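Local coordinates for protein putative secreted endoglycosylceramidase (Rhodococcus hoagii, PDB 6JYZ) that probably hydrolyses the O-glycosidic bond between galactose-based glycans and ceramide in glycosphingolipids, as an endogalactosylceramidase of glycoside hydrolase family 5, at residues I86-L91 / G195-T200; E156-T161 / Q191-H196. All coordinates share one frame; numbering follows the deposited sequence.

Contact 1 of 2, residues I86-L91 / G195-T200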
loop_
_atom_site.group_PDB
_atom_site.type_symbol
_atom_site.label_atom_id
_atom_site.label_comp_id
_atom_site.label_asym_id
_atom_site.label_seq_id
_atom_site.Cartn_x
_atom_site.Cartn_y
_atom_site.Cartn_z
ATOM N N ILE A 86 2.407 -2.002 -8.807
ATOM C CA ILE A 86 2.952 -2.080 -10.167
ATOM C C ILE A 86 4.309 -2.765 -10.143
ATOM O O ILE A 86 4.902 -2.974 -9.075
ATOM C CB ILE A 86 3.041 -0.703 -10.815
ATOM C CG1 ILE A 86 4.017 0.214 -10.097
ATOM C CG2 ILE A 86 1.636 -0.043 -10.914
ATOM C CD1 ILE A 86 4.310 1.543 -10.811
ATOM N N ALA A 87 4.812 -3.170 -11.316
ATOM C CA ALA A 87 5.996 -4.041 -11.390
ATOM C C ALA A 87 7.101 -3.423 -12.207
ATOM O O ALA A 87 6.915 -3.098 -13.411
ATOM C CB ALA A 87 5.595 -5.368 -12.016
ATOM N N TRP A 88 8.275 -3.390 -11.623
ATOM C CA TRP A 88 9.469 -3.027 -12.373
ATOM C C TRP A 88 9.621 -3.930 -13.598
ATOM O O TRP A 88 9.988 -3.428 -14.700
ATOM C CB TRP A 88 10.679 -3.179 -11.421
ATOM C CG TRP A 88 12.026 -2.859 -12.028
ATOM C CD1 TRP A 88 12.326 -2.185 -13.205
ATOM C CD2 TRP A 88 13.279 -3.205 -11.419
ATOM N NE1 TRP A 88 13.686 -2.103 -13.339
ATOM C CE2 TRP A 88 14.287 -2.717 -12.280
ATOM C CE3 TRP A 88 13.620 -3.893 -10.222
ATOM C CZ2 TRP A 88 15.644 -2.890 -11.975
ATOM C CZ3 TRP A 88 14.977 -4.042 -9.930
ATOM C CH2 TRP A 88 15.969 -3.554 -10.789
ATOM N N SER A 89 9.311 -5.211 -13.498
ATOM C CA SER A 89 9.480 -6.115 -14.619
ATOM C C SER A 89 8.623 -5.701 -15.799
ATOM O O SER A 89 9.019 -6.018 -16.932
ATOM C CB SER A 89 9.193 -7.547 -14.225
ATOM O OG SER A 89 7.825 -7.641 -13.830
ATOM N N ALA A 90 7.486 -5.083 -15.584
ATOM C CA ALA A 90 6.619 -4.655 -16.716
ATOM C C ALA A 90 7.054 -3.287 -17.182
ATOM O O ALA A 90 6.952 -3.002 -18.382
ATOM C CB ALA A 90 5.187 -4.648 -16.230
ATOM N N LEU A 91 7.598 -2.416 -16.357
ATOM C CA LEU A 91 8.048 -1.122 -16.805
ATOM C C LEU A 91 9.313 -1.286 -17.637
ATOM O O LEU A 91 9.528 -0.531 -18.628
ATOM C CB LEU A 91 8.383 -0.212 -15.627
ATOM C CG LEU A 91 7.143 0.271 -14.871
ATOM C CD1 LEU A 91 7.506 0.723 -13.433
ATOM C CD2 LEU A 91 6.451 1.421 -15.636
ATOM N N GLY A 195 20.808 1.336 -10.448
ATOM C CA GLY A 195 20.710 2.550 -11.289
ATOM C C GLY A 195 19.593 2.376 -12.317
ATOM O O GLY A 195 18.906 3.365 -12.622
ATOM N N HIS A 196 19.351 1.167 -12.788
ATOM C CA HIS A 196 18.206 0.939 -13.671
ATOM C C HIS A 196 16.869 1.208 -12.993
ATOM O O HIS A 196 15.994 1.821 -13.579
ATOM C CB HIS A 196 18.210 -0.482 -14.218
ATOM C CG HIS A 196 19.123 -0.657 -15.373
ATOM N ND1 HIS A 196 20.417 -1.082 -15.403
ATOM C CD2 HIS A 196 18.730 -0.568 -16.640
ATOM C CE1 HIS A 196 20.837 -1.142 -16.696
ATOM N NE2 HIS A 196 19.801 -0.850 -17.445
ATOM N N LEU A 197 16.673 0.705 -11.768
ATOM C CA LEU A 197 15.414 0.997 -11.088
ATOM C C LEU A 197 15.278 2.491 -10.791
ATOM O O LEU A 197 14.177 3.062 -10.914
ATOM C CB LEU A 197 15.253 0.152 -9.802
ATOM C CG LEU A 197 13.926 0.401 -9.085
ATOM C CD1 LEU A 197 12.729 0.187 -10.030
ATOM C CD2 LEU A 197 13.808 -0.487 -7.842
ATOM N N VAL A 198 16.365 3.151 -10.380
ATOM C CA VAL A 198 16.297 4.580 -10.136
ATOM C C VAL A 198 15.857 5.328 -11.400
ATOM O O VAL A 198 14.968 6.199 -11.326
ATOM C CB VAL A 198 17.672 5.067 -9.614
ATOM C CG1 VAL A 198 17.761 6.574 -9.600
ATOM C CG2 VAL A 198 17.940 4.531 -8.201
ATOM N N GLN A 199 16.447 4.996 -12.554
ATOM C CA GLN A 199 16.056 5.645 -13.797
ATOM C C GLN A 199 14.628 5.299 -14.150
ATOM O O GLN A 199 13.885 6.184 -14.614
ATOM C CB GLN A 199 17.037 5.225 -14.880
ATOM C CG GLN A 199 16.575 5.729 -16.271
ATOM C CD GLN A 199 17.588 5.435 -17.348
ATOM O OE1 GLN A 199 17.768 4.310 -17.784
ATOM N NE2 GLN A 199 18.291 6.458 -17.696
ATOM N N THR A 200 14.185 4.065 -13.958
ATOM C CA THR A 200 12.803 3.688 -14.228
ATOM C C THR A 200 11.834 4.520 -13.350
ATOM O O THR A 200 10.808 5.014 -13.844
ATOM C CB THR A 200 12.617 2.170 -14.036
ATOM O OG1 THR A 200 13.392 1.523 -15.041
ATOM C CG2 THR A 200 11.156 1.759 -14.081
#
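W88 reaches out from the short helix 88-91 and lays its indole against L197 and T200 on helix 193-206. This is packing in the (beta/alpha)8 barrel of the glycoside hydrolase 5 family: helix 88-91 follows directly on the barrel strand 81-86, and helix 193-206 precedes the next but one, 214-218. With its CG anti to the backbone N (chi1 179°), the indole extends to helix 193-206, where L197 comes over one face. L197 CD1 lies 3.7 Å from the centroid of the five-membered ring of W88, only 13° off the ring normal, a clear CH-pi contact. Farther along the same indole, L197 CB rests 3.8 Å from W88 CZ2, so the leucine follows the ring from its pyrrole part to its benzene part. H196 adds its CB at the ring edge, near the plane of the indole. M124 of strand 119-124 touches W88, L91 and L197 alike and closes the cluster on the barrel side. E92 OE1, one residue beyond the short helix, is hydrogen-bonded to W88 NE1 and T200 OG1. The threonine turns its two branches to different work: OG1 lies within hydrogen-bonding distance of both the E92 carboxylate and H196 O, while CG2, anti to the backbone N, packs 3.7 Å from L91 CB and 3.8 Å from L91 CD1.

Contact 2 of 2, residues E156-T161 / Q191-H196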
loop_
_atom_site.group_PDB
_atom_site.type_symbol
_atom_site.label_atom_id
_atom_site.label_comp_id
_atom_site.label_asym_id
_atom_site.label_seq_id
_atom_site.Cartn_x
_atom_site.Cartn_y
_atom_site.Cartn_z
ATOM N N GLU A 156 13.800 -10.557 -15.124
ATOM C CA GLU A 156 14.787 -11.618 -15.090
ATOM C C GLU A 156 16.200 -11.079 -15.280
ATOM O O GLU A 156 17.130 -11.528 -14.613
ATOM C CB GLU A 156 14.415 -12.659 -16.126
ATOM C CG GLU A 156 15.231 -13.959 -16.017
ATOM C CD GLU A 156 14.792 -15.037 -16.989
ATOM O OE1 GLU A 156 14.153 -14.709 -18.006
ATOM O OE2 GLU A 156 15.016 -16.188 -16.665
ATOM N N TRP A 157 16.361 -10.135 -16.214
ATOM C CA TRP A 157 17.689 -9.629 -16.522
ATOM C C TRP A 157 18.337 -8.953 -15.323
ATOM O O TRP A 157 19.563 -8.796 -15.262
ATOM C CB TRP A 157 17.645 -8.677 -17.757
ATOM C CG TRP A 157 16.810 -7.426 -17.531
ATOM C CD1 TRP A 157 15.504 -7.245 -17.938
ATOM C CD2 TRP A 157 17.221 -6.224 -16.847
ATOM N NE1 TRP A 157 15.087 -5.988 -17.586
ATOM C CE2 TRP A 157 16.091 -5.361 -16.856
ATOM C CE3 TRP A 157 18.399 -5.767 -16.226
ATOM C CZ2 TRP A 157 16.110 -4.111 -16.220
ATOM C CZ3 TRP A 157 18.451 -4.499 -15.658
ATOM C CH2 TRP A 157 17.282 -3.713 -15.641
ATOM N N ALA A 158 17.526 -8.472 -14.352
ATOM C CA ALA A 158 18.016 -7.776 -13.164
ATOM C C ALA A 158 18.217 -8.732 -11.993
ATOM O O ALA A 158 18.526 -8.215 -10.891
ATOM C CB ALA A 158 17.086 -6.651 -12.771
ATOM N N THR A 159 18.005 -10.024 -12.153
ATOM C CA THR A 159 17.965 -10.993 -11.063
ATOM C C THR A 159 19.289 -11.778 -11.041
ATOM O O THR A 159 19.571 -12.554 -11.962
ATOM C CB THR A 159 16.812 -11.943 -11.283
ATOM O OG1 THR A 159 15.590 -11.169 -11.222
ATOM C CG2 THR A 159 16.725 -12.983 -10.168
ATOM N N LEU A 160 20.107 -11.499 -10.040
ATOM C CA LEU A 160 21.501 -11.952 -9.949
ATOM C C LEU A 160 21.645 -12.784 -8.665
ATOM O O LEU A 160 21.971 -12.266 -7.605
ATOM C CB LEU A 160 22.439 -10.749 -9.976
ATOM C CG LEU A 160 22.287 -9.848 -11.220
ATOM C CD1 LEU A 160 23.166 -8.618 -11.052
ATOM C CD2 LEU A 160 22.601 -10.628 -12.512
ATOM N N THR A 161 21.394 -14.061 -8.769
ATOM C CA THR A 161 21.273 -14.928 -7.593
ATOM C C THR A 161 22.580 -15.635 -7.250
ATOM O O THR A 161 22.603 -16.353 -6.254
ATOM C CB THR A 161 20.210 -15.987 -7.756
ATOM O OG1 THR A 161 20.678 -16.852 -8.806
ATOM C CG2 THR A 161 18.818 -15.412 -8.012
ATOM N N GLN A 191 26.097 -4.805 -11.764
ATOM C CA GLN A 191 25.677 -4.660 -13.153
ATOM C C GLN A 191 24.817 -3.405 -13.313
ATOM O O GLN A 191 24.054 -3.312 -14.288
ATOM C CB GLN A 191 25.034 -5.928 -13.687
ATOM C CG GLN A 191 26.009 -7.112 -13.652
ATOM C CD GLN A 191 25.361 -8.358 -14.230
ATOM O OE1 GLN A 191 24.348 -8.359 -14.970
ATOM N NE2 GLN A 191 25.937 -9.480 -13.882
ATOM N N GLY A 192 24.892 -2.466 -12.368
ATOM C CA GLY A 192 24.052 -1.267 -12.463
ATOM C C GLY A 192 22.569 -1.529 -12.267
ATOM O O GLY A 192 21.770 -0.641 -12.600
ATOM N N VAL A 193 22.145 -2.621 -11.652
ATOM C CA VAL A 193 20.704 -2.902 -11.611
ATOM C C VAL A 193 19.967 -1.885 -10.739
ATOM O O VAL A 193 18.819 -1.564 -11.058
ATOM C CB VAL A 193 20.347 -4.318 -11.157
ATOM C CG1 VAL A 193 20.878 -5.354 -12.141
ATOM C CG2 VAL A 193 20.840 -4.660 -9.730
ATOM N N GLN A 194 20.578 -1.364 -9.679
ATOM C CA GLN A 194 19.889 -0.359 -8.908
ATOM C C GLN A 194 19.779 0.944 -9.698
ATOM O O GLN A 194 18.712 1.602 -9.643
ATOM C CB GLN A 194 20.589 -0.136 -7.568
ATOM C CG GLN A 194 19.879 0.883 -6.690
ATOM C CD GLN A 194 20.552 1.179 -5.380
ATOM O OE1 GLN A 194 21.163 0.209 -4.719
ATOM N NE2 GLN A 194 20.388 2.369 -4.909
ATOM N N GLY A 195 20.808 1.336 -10.448
ATOM C CA GLY A 195 20.710 2.550 -11.289
ATOM C C GLY A 195 19.593 2.376 -12.317
ATOM O O GLY A 195 18.906 3.365 -12.622
ATOM N N HIS A 196 19.351 1.167 -12.788
ATOM C CA HIS A 196 18.206 0.939 -13.671
ATOM C C HIS A 196 16.869 1.208 -12.993
ATOM O O HIS A 196 15.994 1.821 -13.579
ATOM C CB HIS A 196 18.210 -0.482 -14.218
ATOM C CG HIS A 196 19.123 -0.657 -15.373
ATOM N ND1 HIS A 196 20.417 -1.082 -15.403
ATOM C CD2 HIS A 196 18.730 -0.568 -16.640
ATOM C CE1 HIS A 196 20.837 -1.142 -16.696
ATOM N NE2 HIS A 196 19.801 -0.850 -17.445
HETATM O O HOH W 1 21.861 -7.252 -14.801
#
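W157 points the benzene edge of its indole at one face of the H196 imidazole, an edge-to-face pair with planes at 63° and centroids 4.8 Å apart. W157 CH2 makes the approach, 3.6 Å from H196 CG. With chi1 at 63°, the tryptophan's CG sits between its backbone N and carbonyl carbon, which carries the ring across A158 CB, lying over one indole face. W157 NE1 is held by the backbone oxygen of E92. The imidazole is held in its turn: H196 ND1 donates to G192 O at 3.1 Å, from well above the carbonyl plane, and that oxygen also takes H196 N at the helix start. With an alanine in place of H196, the W157 edge would probably lose the face it points at and G192 O its ND1 donor. V193 CG1 packs between A158 and L160, 4.1 Å from both A158 CB and L160 CD1. Beyond it the extended Q191 lies across the L160 methyls, and a water donates to both W157 O and Q191 OE1. Together these contacts fasten the loop between strand 119-124 and helix 177-187 to the N-terminal end of helix 193-206, with L160 also touching A185 of helix 177-187.

Overall arrangement
Both contacts use helix 193-206, and H196 takes part in each; their centres are 10 Å apart. Contact 1 is the buried one, joining the helix to the segment that follows a barrel strand; contact 2 lies farther from the centre of the chain, is only partly buried, and holds a long loop to the start of the helix. Their chemistry follows: contact 1 sets aliphatic carbons against an indole, and contact 2, nearer the surface, adds an aromatic pair and a bridging water to its aliphatic packing. The two also touch directly, W88 CH2 lying 3.8 Å from A158 CB and W88 CZ2 4.1 Å from W157 CH2. E92 serves both tryptophans, through its carboxylate in contact 1 and its backbone oxygen in contact 2.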